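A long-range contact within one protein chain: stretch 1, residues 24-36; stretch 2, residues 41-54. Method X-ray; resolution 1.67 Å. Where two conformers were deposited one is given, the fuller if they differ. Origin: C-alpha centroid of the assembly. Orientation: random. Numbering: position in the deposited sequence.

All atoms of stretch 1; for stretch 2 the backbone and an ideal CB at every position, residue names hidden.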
# COMPACT_ATOMS: atom_id res chain seq x y z
N LEU A 24 5.50 12.72 12.69
CA LEU A 24 5.28 11.50 13.47
C LEU A 24 6.58 10.88 13.95
O LEU A 24 6.58 9.95 14.76
CB LEU A 24 4.47 10.48 12.66
CG LEU A 24 3.07 10.95 12.27
CD1 LEU A 24 2.31 9.84 11.53
CD2 LEU A 24 2.30 11.42 13.50
N GLY A 25 7.70 11.39 13.45
CA GLY A 25 9.01 11.06 13.99
C GLY A 25 9.38 9.60 14.15
O GLY A 25 9.39 8.83 13.19
N GLU A 26 9.69 9.23 15.39
CA GLU A 26 10.23 7.90 15.69
C GLU A 26 9.30 6.77 15.24
O GLU A 26 9.77 5.64 15.04
CB GLU A 26 10.54 7.77 17.18
CG GLU A 26 11.89 7.13 17.48
CD GLU A 26 13.06 7.99 17.04
OE1 GLU A 26 13.48 8.86 17.82
OE2 GLU A 26 13.55 7.80 15.91
N ALA A 27 8.01 7.06 15.08
CA ALA A 27 7.03 6.05 14.68
C ALA A 27 7.15 5.68 13.21
O ALA A 27 6.63 4.65 12.77
CB ALA A 27 5.61 6.52 14.98
N VAL A 28 7.85 6.52 12.45
CA VAL A 28 8.01 6.34 11.01
C VAL A 28 9.32 5.61 10.65
O VAL A 28 10.41 5.98 11.10
CB VAL A 28 7.93 7.70 10.28
CG1 VAL A 28 8.18 7.55 8.81
CG2 VAL A 28 6.57 8.37 10.53
N HIS A 29 9.21 4.56 9.85
CA HIS A 29 10.35 3.76 9.42
C HIS A 29 10.37 3.64 7.91
O HIS A 29 9.42 3.11 7.32
CB HIS A 29 10.27 2.36 10.04
CG HIS A 29 10.30 2.37 11.54
ND1 HIS A 29 11.41 1.99 12.26
CD2 HIS A 29 9.36 2.73 12.45
CE1 HIS A 29 11.15 2.11 13.55
NE2 HIS A 29 9.91 2.56 13.69
N CYS A 30 11.44 4.12 7.29
CA CYS A 30 11.55 4.11 5.83
C CYS A 30 12.62 3.15 5.34
O CYS A 30 13.67 3.03 5.96
CB CYS A 30 11.88 5.51 5.31
SG CYS A 30 10.67 6.76 5.74
N PHE A 31 12.36 2.49 4.22
CA PHE A 31 13.30 1.55 3.63
C PHE A 31 13.40 1.76 2.12
O PHE A 31 12.40 1.99 1.45
CB PHE A 31 12.86 0.11 3.93
CG PHE A 31 12.71 -0.17 5.39
CD1 PHE A 31 11.48 0.00 6.01
CD2 PHE A 31 13.79 -0.58 6.15
CE1 PHE A 31 11.34 -0.23 7.37
CE2 PHE A 31 13.66 -0.81 7.50
CZ PHE A 31 12.43 -0.64 8.12
N ASP A 32 14.62 1.66 1.60
CA ASP A 32 14.85 1.73 0.16
C ASP A 32 16.16 1.04 -0.17
O ASP A 32 16.90 0.61 0.72
CB ASP A 32 14.88 3.19 -0.32
CG ASP A 32 14.36 3.36 -1.75
OD1 ASP A 32 14.08 4.51 -2.15
OD2 ASP A 32 14.22 2.35 -2.48
N THR A 33 16.44 0.93 -1.46
CA THR A 33 17.62 0.23 -1.95
C THR A 33 18.75 1.19 -2.30
O THR A 33 19.89 0.78 -2.53
CB THR A 33 17.26 -0.61 -3.17
OG1 THR A 33 16.57 0.21 -4.12
CG2 THR A 33 16.36 -1.77 -2.76
N CYS A 34 18.41 2.48 -2.36
CA CYS A 34 19.43 3.52 -2.53
C CYS A 34 18.91 4.81 -1.90
O CYS A 34 17.94 4.78 -1.15
CB CYS A 34 19.78 3.73 -4.00
SG CYS A 34 21.36 4.59 -4.28
N ASP A 35 19.58 5.92 -2.17
CA ASP A 35 19.22 7.19 -1.52
C ASP A 35 18.64 8.24 -2.48
O ASP A 35 18.65 9.43 -2.17
CB ASP A 35 20.42 7.76 -0.76
CG ASP A 35 21.56 8.20 -1.67
OD1 ASP A 35 21.56 7.86 -2.87
OD2 ASP A 35 22.48 8.89 -1.17
N LYS A 36 18.14 7.80 -3.63
CA LYS A 36 17.66 8.73 -4.65
C LYS A 36 16.52 9.61 -4.13
O LYS A 36 16.33 10.74 -4.60
CB LYS A 36 17.23 7.98 -5.91
CG LYS A 36 18.30 7.07 -6.48
CD LYS A 36 17.92 6.53 -7.85
CE LYS A 36 18.79 5.33 -8.23
NZ LYS A 36 20.25 5.63 -8.13
N UNK A 41 14.37 16.44 5.27
CA UNK A 41 13.32 16.25 6.28
C UNK A 41 13.29 14.84 6.87
O UNK A 41 12.75 14.62 7.95
CB UNK A 41 11.95 16.57 5.67
N UNK A 42 13.89 13.89 6.15
CA UNK A 42 13.92 12.50 6.59
C UNK A 42 14.77 12.29 7.84
O UNK A 42 14.66 11.26 8.49
CB UNK A 42 14.45 11.61 5.46
N UNK A 43 15.62 13.25 8.15
CA UNK A 43 16.43 13.17 9.36
C UNK A 43 15.54 12.99 10.59
O UNK A 43 15.97 12.43 11.60
CB UNK A 43 17.30 14.42 9.51
N UNK A 44 14.29 13.44 10.48
CA UNK A 44 13.33 13.38 11.58
C UNK A 44 12.72 12.00 11.80
O UNK A 44 11.99 11.77 12.76
CB UNK A 44 12.21 14.39 11.33
N UNK A 45 13.01 11.07 10.89
CA UNK A 45 12.44 9.73 10.99
C UNK A 45 13.53 8.66 10.77
O UNK A 45 14.69 8.99 10.53
CB UNK A 45 11.31 9.56 9.97
N UNK A 46 13.14 7.40 10.86
CA UNK A 46 14.07 6.31 10.61
C UNK A 46 14.23 6.05 9.12
O UNK A 46 13.24 5.98 8.39
CB UNK A 46 13.60 5.04 11.32
N UNK A 47 15.47 5.92 8.67
CA UNK A 47 15.73 5.56 7.28
C UNK A 47 16.79 4.47 7.22
O UNK A 47 17.88 4.62 7.78
CB UNK A 47 16.17 6.78 6.47
N UNK A 48 16.46 3.37 6.55
CA UNK A 48 17.40 2.27 6.40
C UNK A 48 17.50 1.87 4.93
O UNK A 48 16.49 1.58 4.29
CB UNK A 48 16.98 1.08 7.26
N UNK A 49 18.72 1.89 4.41
CA UNK A 49 18.97 1.51 3.02
C UNK A 49 19.66 0.16 2.95
O UNK A 49 20.64 -0.07 3.67
CB UNK A 49 19.82 2.57 2.31
N UNK A 50 19.15 -0.74 2.11
CA UNK A 50 19.73 -2.06 1.94
C UNK A 50 21.13 -1.98 1.35
O UNK A 50 21.48 -1.01 0.66
CB UNK A 50 18.83 -2.92 1.05
N UNK A 51 21.93 -3.00 1.62
CA UNK A 51 23.31 -3.05 1.17
C UNK A 51 23.44 -3.73 -0.19
O UNK A 51 22.66 -4.63 -0.52
CB UNK A 51 24.17 -3.78 2.20
N UNK A 52 24.41 -3.28 -0.98
CA UNK A 52 24.71 -3.89 -2.26
C UNK A 52 23.63 -3.78 -3.31
O UNK A 52 23.57 -4.61 -4.23
CB UNK A 52 25.03 -5.37 -2.04
N UNK A 53 22.77 -2.77 -3.21
CA UNK A 53 21.63 -2.64 -4.11
C UNK A 53 21.61 -1.35 -4.91
O UNK A 53 20.60 -1.04 -5.55
CB UNK A 53 20.33 -2.75 -3.31
N UNK A 54 22.70 -0.59 -4.89
CA UNK A 54 22.75 0.64 -5.67
C UNK A 54 22.68 0.35 -7.17
O UNK A 54 21.66 0.59 -7.82
CB UNK A 54 24.02 1.42 -5.34

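Positions 41 and 43 lie in a 3-10 segment, and their CB atoms have nothing of stretch 1 within reach, so almost any residue would serve; they are Val41 and Arg43. At 42 the CB is also remote, but a long side chain could bring its end nearer the sulfur of Cys30. It is His42, whose CD2 lies 4.4 Å from Cys30 SG.

The CB of 44 points sideways, 5.3 Å from Gly25 CA, and leaves room for many small or polar residues. Ser44 fits; its main contact is backbone, Gly25 CA to Ser44 O at 3.3 Å.

At 45 the CB looks onto Val28 and the Cys30 sulfur, a setting for a medium-sized apolar residue such as valine, isoleucine or leucine. Val45 sets CG1 3.6 Å from Val28 CB and CG2 4.1 Å from Cys30 SG.

From 46 to 49 the chain runs as a strand parallel to 28-32. The N and O of 46 and 48 bond to stretch 1, for example Cys30 N to the O of 46 at 2.8 Å, and the N of 50 continues the ladder. The CB of 46 is 3.3 Å from Val28 O and on the same sheet face as His29, so a short polar donor suits: asparagine, serine or threonine. In Asn46, ND2 donates to Val28 O (3.1 Å), which also accepts from Asn46 N (3.1 Å), and ND2 lies over one face of the His29 ring, 3.5 Å from His29 CE1.

Position 47 shares the other face with Cys30; its extended backbone suits beta-branched residues, and open surroundings would tolerate others. Val47 sets CG2 4.2 Å from Cys30 CB. At 48, beside the Phe31 ring, threonine or valine would pack well. Thr48 places CB 3.7 Å from Phe31 CD2, and Thr48 OG1 meets a water (2.8 Å) that donates to Cys30 O.

The CB of 49 looks over the backbone of 32-34, and a longer apolar chain can reach further. Leu49 does so, with CD2 3.9 Å from Asp32 CB and CD1 3.8 Å from Asp35 CB.

Position 50 flanks Thr33, where a small polar residue suits. Thr50 OG1 sits 3.5 Å from Thr33 CG2. Position 51 points away, so any residue would do; it is Lys51. Position 52, with positive phi, favours the glycine found, Gly52.

At 53 the CB points toward stretch 1, 3.6 Å from Thr33 O, inviting a hydroxyl. Thr53 OG1 donates to Thr33 O and accepts from Thr50 OG1, both at 2.7 Å. Position 54 passes the Cys34 sulfur and could hold any flexible chain; poorly ordered Arg54 brings CG within 3.8 Å of Cys34 SG.

Stretch 2 41-54: VHRSVNVTLTKGTR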
# COMPACT_ATOMS: atom_id res chain seq x y z
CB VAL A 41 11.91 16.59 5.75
CG1 VAL A 41 11.79 18.08 5.45
CG2 VAL A 41 11.56 15.75 4.53
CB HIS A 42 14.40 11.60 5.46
CG HIS A 42 13.35 11.29 4.44
ND1 HIS A 42 13.51 11.54 3.09
CD2 HIS A 42 12.13 10.72 4.57
CE1 HIS A 42 12.43 11.14 2.44
NE2 HIS A 42 11.58 10.64 3.32
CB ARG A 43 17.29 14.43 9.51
CG ARG A 43 18.24 14.66 8.35
CD ARG A 43 19.00 15.97 8.50
NE ARG A 43 19.79 16.00 9.73
CZ ARG A 43 19.38 16.56 10.86
NH1 ARG A 43 18.19 17.14 10.93
NH2 ARG A 43 20.17 16.54 11.93
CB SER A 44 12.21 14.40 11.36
OG SER A 44 12.71 15.73 11.35
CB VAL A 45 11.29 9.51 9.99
CG1 VAL A 45 10.19 10.56 10.21
CG2 VAL A 45 11.80 9.56 8.56
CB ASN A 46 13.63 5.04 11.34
CG ASN A 46 13.56 5.24 12.85
OD1 ASN A 46 14.59 5.27 13.52
ND2 ASN A 46 12.35 5.36 13.38
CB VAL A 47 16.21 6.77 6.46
CG1 VAL A 47 16.53 6.35 5.04
CG2 VAL A 47 15.16 7.87 6.47
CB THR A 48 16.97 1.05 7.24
OG1 THR A 48 16.77 1.45 8.60
CG2 THR A 48 18.03 -0.04 7.18
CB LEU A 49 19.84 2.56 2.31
CG LEU A 49 19.35 4.01 2.42
CD1 LEU A 49 20.33 4.95 1.73
CD2 LEU A 49 17.95 4.17 1.85
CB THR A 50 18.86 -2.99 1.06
OG1 THR A 50 18.59 -2.34 -0.19
CG2 THR A 50 17.53 -3.30 1.74
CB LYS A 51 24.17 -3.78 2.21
CG LYS A 51 24.45 -2.96 3.47
CD LYS A 51 24.36 -3.80 4.74
CE LYS A 51 25.26 -5.03 4.66
NZ LYS A 51 26.71 -4.67 4.62
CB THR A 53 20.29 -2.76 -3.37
OG1 THR A 53 20.29 -1.89 -2.23
CG2 THR A 53 20.04 -4.19 -2.90
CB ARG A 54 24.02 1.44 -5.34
CG ARG A 54 24.07 1.98 -3.92
CD ARG A 54 25.19 3.00 -3.77
NE ARG A 54 25.35 3.46 -2.39
CZ ARG A 54 26.27 3.01 -1.55
NH1 ARG A 54 27.13 2.08 -1.94
NH2 ARG A 54 26.33 3.49 -0.31
O HOH W 1 14.28 2.65 8.92
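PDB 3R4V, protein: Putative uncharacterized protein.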